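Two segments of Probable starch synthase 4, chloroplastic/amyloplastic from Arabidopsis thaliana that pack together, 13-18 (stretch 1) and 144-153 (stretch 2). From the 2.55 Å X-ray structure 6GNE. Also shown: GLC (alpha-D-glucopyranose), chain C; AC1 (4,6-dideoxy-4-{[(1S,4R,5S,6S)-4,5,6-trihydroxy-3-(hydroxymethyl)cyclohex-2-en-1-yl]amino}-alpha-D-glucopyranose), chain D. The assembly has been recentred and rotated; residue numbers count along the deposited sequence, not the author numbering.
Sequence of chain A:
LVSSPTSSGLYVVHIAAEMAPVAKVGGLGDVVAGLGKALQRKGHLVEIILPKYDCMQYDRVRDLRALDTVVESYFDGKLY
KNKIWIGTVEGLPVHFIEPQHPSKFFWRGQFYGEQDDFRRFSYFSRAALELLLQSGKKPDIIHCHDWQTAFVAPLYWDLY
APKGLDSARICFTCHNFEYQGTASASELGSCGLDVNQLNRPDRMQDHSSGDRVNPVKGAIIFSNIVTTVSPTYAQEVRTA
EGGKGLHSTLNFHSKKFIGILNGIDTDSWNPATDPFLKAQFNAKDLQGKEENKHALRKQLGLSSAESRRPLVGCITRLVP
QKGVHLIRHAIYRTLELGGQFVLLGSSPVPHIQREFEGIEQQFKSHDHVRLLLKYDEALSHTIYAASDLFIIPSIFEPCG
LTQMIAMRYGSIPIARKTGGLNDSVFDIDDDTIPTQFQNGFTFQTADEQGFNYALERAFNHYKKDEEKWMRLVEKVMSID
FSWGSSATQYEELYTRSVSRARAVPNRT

Stretch 1 (13-18) VHIAAE
Stretch 2 (144-153) CHDWQTAFVA

Two short segments, whose touching residues are 129 or more apart in sequence, meet at the ends of neighbouring parallel strands. Val13 to Ile15 form the end of one strand, with phi/psi near -110/127. Cys144 and His145 end the other, at -108/159 and -129/119. Ile15 pairs with Cys144 in a parallel bridge, CA to CA 4.9 Å, and Ala16 lies beside His145, CA to CA 5.4 Å.

The carbonyl of Ile15 faces the second segment. His145 N gives a weak hydrogen bond to Ile15 O, 3.4 Å with an angle of 129°. Cys144 CA also approaches Ile15 O at 3.5 Å in a CA-H...O contact. The better partner of His145 N is Thr149 OG1, 2.8 Å away within its own segment. Thr149 chi1 is p (68°), which places OG1 at this amide and 3.3 Å from Ile15 O. The same rotamer leaves CG2 facing the first segment, 3.8 Å from Ala16 CA and 3.9 Å from Ile15 CG2.

The two histidines meet rim to rim. His14 is m (-72°, chi2 -103°) and His145 is m (-58°, chi2 -96°). These rotamers bring His14 ND1 to 3.1 Å from His145 NE2, a nearly straight hydrogen bond (171°) in which either could be the donor. The ring planes differ by 24° and the centroids are 5.3 Å apart. Each bonding nitrogen lies at the edge of the other ring, near its plane. Ala16 CB sits 3.9 Å from His145 CD2.

Ile15 and Cys144 place their side chains on the same face of the sheet. Ile15 is m, t (-63°, 164°), which extends CD1 to 4.0 Å from Val152 CG2. Val152 is t (167°) and belongs to the helix that continues beyond Ala153. Cys144 is p (60°): its CB is 4.0 Å from Ile15 O, and its SG lies farther from that oxygen, at 5.8 Å.

After Ile15 the chain leaves the strand: Ala16 is at -156/165 and Ala17 at -87/-11. Ala17 CB points toward the second segment and meets Gln148 CB at 4.3 Å. One water accepts from Ala17 N at 2.7 Å and donates to His145 O at 2.7 Å.

Asp146 has positive phi (65/180). A weakly bonded helix covers roughly 146 to 150. Asp146, m (-86°, chi2 26°), accepts at OD2 from AC1 O2 at a very short 2.4 Å. Trp147, p (78°, chi2 -95°), donates from NE1 to GLC O2 at 3.1 Å. Gln148, m, p (-69°, 90°, chi3 -19°), donates from NE2 to GLC O3 at 2.8 Å.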

ATOM      1  N   VAL A  13       1.878  -5.324  18.262  1.00 40.05           N
ATOM      2  CA  VAL A  13       2.877  -4.376  17.759  1.00 39.73           C
ATOM      3  C   VAL A  13       3.127  -4.562  16.252  1.00 37.87           C
ATOM      4  O   VAL A  13       3.337  -5.673  15.792  1.00 38.08           O
ATOM      5  CB  VAL A  13       4.197  -4.478  18.533  1.00 41.10           C
ATOM      6  CG1 VAL A  13       5.205  -3.445  18.039  1.00 40.63           C
ATOM      7  CG2 VAL A  13       3.936  -4.218  20.002  1.00 43.25           C
ATOM      8  N   HIS A  14       3.066  -3.469  15.494  1.00 36.38           N
ATOM      9  CA  HIS A  14       3.368  -3.485  14.053  1.00 34.98           C
ATOM     10  C   HIS A  14       4.717  -2.839  13.854  1.00 35.41           C
ATOM     11  O   HIS A  14       4.952  -1.732  14.313  1.00 35.06           O
ATOM     12  CB  HIS A  14       2.315  -2.729  13.242  1.00 33.21           C
ATOM     13  CG  HIS A  14       1.016  -3.436  13.141  1.00 33.34           C
ATOM     14  ND1 HIS A  14       0.626  -4.110  12.012  1.00 32.98           N
ATOM     15  CD2 HIS A  14       0.020  -3.602  14.043  1.00 34.89           C
ATOM     16  CE1 HIS A  14      -0.555  -4.666  12.223  1.00 33.78           C
ATOM     17  NE2 HIS A  14      -0.945  -4.374  13.451  1.00 34.35           N
ATOM     18  N   ILE A  15       5.600  -3.529  13.158  1.00 35.60           N
ATOM     19  CA  ILE A  15       6.902  -2.985  12.825  1.00 36.51           C
ATOM     20  C   ILE A  15       6.885  -2.855  11.309  1.00 34.91           C
ATOM     21  O   ILE A  15       6.644  -3.833  10.613  1.00 34.83           O
ATOM     22  CB  ILE A  15       8.040  -3.930  13.289  1.00 38.17           C
ATOM     23  CG1 ILE A  15       8.008  -4.068  14.818  1.00 39.82           C
ATOM     24  CG2 ILE A  15       9.403  -3.452  12.812  1.00 38.23           C
ATOM     25  CD1 ILE A  15       8.821  -5.246  15.349  1.00 41.54           C
ATOM     26  N   ALA A  16       7.133  -1.652  10.803  1.00 33.79           N
ATOM     27  CA  ALA A  16       7.078  -1.395   9.371  1.00 32.64           C
ATOM     28  C   ALA A  16       7.923  -0.211   9.000  1.00 33.19           C
ATOM     29  O   ALA A  16       8.293   0.594   9.867  1.00 34.62           O
ATOM     30  CB  ALA A  16       5.634  -1.146   8.961  1.00 31.78           C
ATOM     31  N   ALA A  17       8.182  -0.080   7.707  1.00 33.57           N
ATOM     32  CA  ALA A  17       8.932   1.066   7.185  1.00 35.32           C
ATOM     33  C   ALA A  17       8.060   2.265   6.862  1.00 34.77           C
ATOM     34  O   ALA A  17       8.596   3.334   6.621  1.00 36.42           O
ATOM     35  CB  ALA A  17       9.731   0.650   5.954  1.00 35.83           C
ATOM     36  N   GLU A  18       6.740   2.091   6.867  1.00 34.36           N
ATOM     37  CA  GLU A  18       5.785   3.171   6.578  1.00 34.78           C
ATOM     38  C   GLU A  18       4.555   3.153   7.469  1.00 34.97           C
ATOM     39  O   GLU A  18       4.118   2.103   7.951  1.00 34.63           O
ATOM     40  CB  GLU A  18       5.241   3.053   5.144  1.00 33.75           C
ATOM     41  CG  GLU A  18       6.237   3.221   4.023  1.00 33.41           C
ATOM     42  CD  GLU A  18       5.566   2.955   2.667  1.00 32.47           C
ATOM     43  OE1 GLU A  18       4.561   3.634   2.318  1.00 30.93           O
ATOM     44  OE2 GLU A  18       6.045   2.058   1.945  1.00 33.17           O
ATOM     45  N   CYS A 144       4.888  -7.905  11.272  1.00 37.36           N
ATOM     46  CA  CYS A 144       5.844  -7.186  10.440  1.00 38.14           C
ATOM     47  C   CYS A 144       5.426  -7.128   8.951  1.00 37.45           C
ATOM     48  O   CYS A 144       4.604  -7.919   8.500  1.00 38.03           O
ATOM     49  CB  CYS A 144       7.248  -7.756  10.647  1.00 40.44           C
ATOM     50  SG  CYS A 144       7.490  -9.509  10.259  1.00 43.24           S
ATOM     51  N   HIS A 145       5.971  -6.169   8.203  1.00 36.66           N
ATOM     52  CA  HIS A 145       5.530  -5.855   6.811  1.00 34.89           C
ATOM     53  C   HIS A 145       6.663  -5.796   5.778  1.00 35.20           C
ATOM     54  O   HIS A 145       7.598  -5.004   5.901  1.00 35.19           O
ATOM     55  CB  HIS A 145       4.773  -4.549   6.828  1.00 33.14           C
ATOM     56  CG  HIS A 145       3.597  -4.580   7.746  1.00 33.78           C
ATOM     57  ND1 HIS A 145       2.315  -4.848   7.302  1.00 33.86           N
ATOM     58  CD2 HIS A 145       3.513  -4.466   9.091  1.00 33.83           C
ATOM     59  CE1 HIS A 145       1.487  -4.842   8.333  1.00 34.20           C
ATOM     60  NE2 HIS A 145       2.191  -4.622   9.430  1.00 34.17           N
ATOM     61  N   ASP A 146       6.584  -6.667   4.768  1.00 35.99           N
ATOM     62  CA  ASP A 146       7.468  -6.633   3.583  1.00 36.63           C
ATOM     63  C   ASP A 146       8.928  -6.907   3.906  1.00 39.07           C
ATOM     64  O   ASP A 146       9.275  -7.151   5.063  1.00 42.40           O
ATOM     65  CB  ASP A 146       7.261  -5.338   2.757  1.00 35.35           C
ATOM     66  CG  ASP A 146       6.146  -5.458   1.754  1.00 34.55           C
ATOM     67  OD1 ASP A 146       5.239  -6.261   1.986  1.00 35.43           O
ATOM     68  OD2 ASP A 146       6.162  -4.795   0.701  1.00 35.77           O
ATOM     69  N   TRP A 147       9.785  -6.901   2.886  1.00 39.37           N
ATOM     70  CA  TRP A 147      11.152  -7.375   3.065  1.00 40.13           C
ATOM     71  C   TRP A 147      11.915  -6.558   4.097  1.00 40.44           C
ATOM     72  O   TRP A 147      12.729  -7.129   4.826  1.00 42.84           O
ATOM     73  CB  TRP A 147      11.905  -7.465   1.722  1.00 40.66           C
ATOM     74  CG  TRP A 147      12.402  -6.160   1.184  1.00 40.84           C
ATOM     75  CD1 TRP A 147      11.784  -5.358   0.283  1.00 39.04           C
ATOM     76  CD2 TRP A 147      13.637  -5.511   1.526  1.00 42.26           C
ATOM     77  NE1 TRP A 147      12.553  -4.245   0.047  1.00 39.83           N
ATOM     78  CE2 TRP A 147      13.693  -4.312   0.796  1.00 41.80           C
ATOM     79  CE3 TRP A 147      14.693  -5.834   2.383  1.00 43.99           C
ATOM     80  CZ2 TRP A 147      14.774  -3.433   0.879  1.00 43.52           C
ATOM     81  CZ3 TRP A 147      15.772  -4.968   2.474  1.00 45.95           C
ATOM     82  CH2 TRP A 147      15.806  -3.775   1.723  1.00 45.53           C
ATOM     83  N   GLN A 148      11.636  -5.264   4.193  1.00 38.99           N
ATOM     84  CA  GLN A 148      12.371  -4.392   5.113  1.00 40.83           C
ATOM     85  C   GLN A 148      12.301  -4.838   6.594  1.00 42.22           C
ATOM     86  O   GLN A 148      13.285  -4.734   7.330  1.00 44.60           O
ATOM     87  CB  GLN A 148      11.907  -2.940   4.984  1.00 40.41           C
ATOM     88  CG  GLN A 148      12.286  -2.268   3.660  1.00 40.76           C
ATOM     89  CD  GLN A 148      11.232  -2.441   2.557  1.00 39.31           C
ATOM     90  OE1 GLN A 148      10.383  -3.334   2.631  1.00 37.96           O
ATOM     91  NE2 GLN A 148      11.283  -1.574   1.536  1.00 39.05           N
ATOM     92  N   THR A 149      11.159  -5.363   7.022  1.00 41.25           N
ATOM     93  CA  THR A 149      11.005  -5.868   8.377  1.00 41.49           C
ATOM     94  C   THR A 149      10.768  -7.380   8.440  1.00 42.64           C
ATOM     95  O   THR A 149      10.353  -7.907   9.479  1.00 42.96           O
ATOM     96  CB  THR A 149       9.872  -5.135   9.089  1.00 39.86           C
ATOM     97  OG1 THR A 149       8.621  -5.487   8.491  1.00 39.03           O
ATOM     98  CG2 THR A 149      10.103  -3.654   9.003  1.00 38.79           C
ATOM     99  N   ALA A 150      11.049  -8.077   7.333  1.00 42.24           N
ATOM    100  CA  ALA A 150      11.019  -9.532   7.303  1.00 41.60           C
ATOM    101  C   ALA A 150      12.047 -10.128   8.246  1.00 42.62           C
ATOM    102  O   ALA A 150      11.838 -11.212   8.776  1.00 44.19           O
ATOM    103  CB  ALA A 150      11.287 -10.006   5.894  1.00 41.81           C
ATOM    104  N   PHE A 151      13.143  -9.408   8.461  1.00 41.99           N
ATOM    105  CA  PHE A 151      14.202  -9.827   9.363  1.00 43.83           C
ATOM    106  C   PHE A 151      13.736 -10.057  10.794  1.00 44.06           C
ATOM    107  O   PHE A 151      14.399 -10.773  11.525  1.00 45.40           O
ATOM    108  CB  PHE A 151      15.348  -8.806   9.398  1.00 44.84           C
ATOM    109  CG  PHE A 151      15.887  -8.425   8.047  1.00 44.69           C
ATOM    110  CD1 PHE A 151      16.819  -9.225   7.409  1.00 46.00           C
ATOM    111  CD2 PHE A 151      15.470  -7.256   7.429  1.00 43.60           C
ATOM    112  CE1 PHE A 151      17.321  -8.878   6.182  1.00 46.20           C
ATOM    113  CE2 PHE A 151      15.950  -6.902   6.189  1.00 43.54           C
ATOM    114  CZ  PHE A 151      16.891  -7.713   5.565  1.00 45.29           C
ATOM    115  N   VAL A 152      12.636  -9.425  11.196  1.00 43.08           N
ATOM    116  CA  VAL A 152      12.086  -9.594  12.534  1.00 43.87           C
ATOM    117  C   VAL A 152      11.774 -11.065  12.900  1.00 44.99           C
ATOM    118  O   VAL A 152      12.069 -11.493  14.019  1.00 46.01           O
ATOM    119  CB  VAL A 152      10.828  -8.712  12.715  1.00 42.97           C
ATOM    120  CG1 VAL A 152      10.057  -9.084  13.971  1.00 44.08           C
ATOM    121  CG2 VAL A 152      11.202  -7.245  12.780  1.00 42.57           C
ATOM    122  N   ALA A 153      11.198 -11.826  11.968  1.00 44.62           N
ATOM    123  CA  ALA A 153      10.802 -13.220  12.241  1.00 45.60           C
ATOM    124  C   ALA A 153      11.963 -14.124  12.692  1.00 47.56           C
ATOM    125  O   ALA A 153      11.890 -14.676  13.778  1.00 48.51           O
ATOM    126  CB  ALA A 153      10.061 -13.829  11.047  1.00 45.10           C
TER
HETATM  127  C1  GLC C   2      11.837   0.008  -3.251  1.00 42.49           C
HETATM  128  C2  GLC C   2      11.517  -0.707  -1.940  1.00 40.27           C
HETATM  129  C3  GLC C   2      10.169  -1.420  -2.033  1.00 38.82           C
HETATM  130  C4  GLC C   2       9.103  -0.378  -2.352  1.00 38.45           C
HETATM  131  C5  GLC C   2       9.445   0.276  -3.682  1.00 40.95           C
HETATM  132  C6  GLC C   2       8.453   1.384  -4.015  1.00 41.85           C
HETATM  133  O2  GLC C   2      12.579  -1.604  -1.616  1.00 40.79           O
HETATM  134  O3  GLC C   2       9.844  -2.069  -0.810  1.00 34.69           O
HETATM  135  O4  GLC C   2       7.813  -0.984  -2.388  1.00 34.87           O
HETATM  136  O5  GLC C   2      10.755   0.860  -3.623  1.00 43.08           O
HETATM  137  O6  GLC C   2       8.925   2.112  -5.154  1.00 45.63           O
HETATM  138  C1  AC1 D   3       6.963  -0.678  -1.283  1.00 35.38           C
HETATM  139  O2  AC1 D   3       7.184  -2.960  -0.493  1.00 35.07           O
HETATM  140  C2  AC1 D   3       6.228  -1.932  -0.799  1.00 36.38           C
HETATM  141  C4A AC1 D   3      -0.861  -3.025  -2.480  1.00 31.44           C
HETATM  142  C3  AC1 D   3       5.169  -2.392  -1.814  1.00 35.52           C
HETATM  143  O3  AC1 D   3       4.502  -3.522  -1.244  1.00 35.84           O
HETATM  144  C4  AC1 D   3       4.206  -1.241  -2.122  1.00 34.55           C
HETATM  145  N4A AC1 D   3       3.097  -1.589  -3.028  1.00 35.55           N
HETATM  146  C5  AC1 D   3       5.072  -0.104  -2.671  1.00 34.19           C
HETATM  147  O5  AC1 D   3       6.006   0.310  -1.672  1.00 35.06           O
HETATM  148  C6  AC1 D   3       4.280   1.142  -3.029  1.00 34.74           C
HETATM  149  C1B AC1 D   3       2.066  -2.595  -2.732  1.00 33.90           C
HETATM  150  C2B AC1 D   3       1.200  -2.993  -3.954  1.00 33.60           C
HETATM  151  O2B AC1 D   3       1.707  -2.492  -5.205  1.00 33.02           O
HETATM  152  C3B AC1 D   3      -0.276  -2.632  -3.828  1.00 32.53           C
HETATM  153  O3B AC1 D   3      -0.971  -3.420  -4.790  1.00 33.96           O
HETATM  154  O4  AC1 D   3      -2.213  -2.568  -2.407  1.00 29.01           O
HETATM  155  C5B AC1 D   3      -0.035  -2.496  -1.345  1.00 30.56           C
HETATM  156  C7B AC1 D   3       1.271  -2.249  -1.488  1.00 31.82           C
HETATM  157  C6B AC1 D   3      -0.671  -2.296   0.011  1.00 30.70           C
HETATM  158  O6B AC1 D   3      -1.125  -3.545   0.547  1.00 29.58           O
HETATM  159  O   HOH W   1       7.699  -2.272   6.120  1.00 36.62           O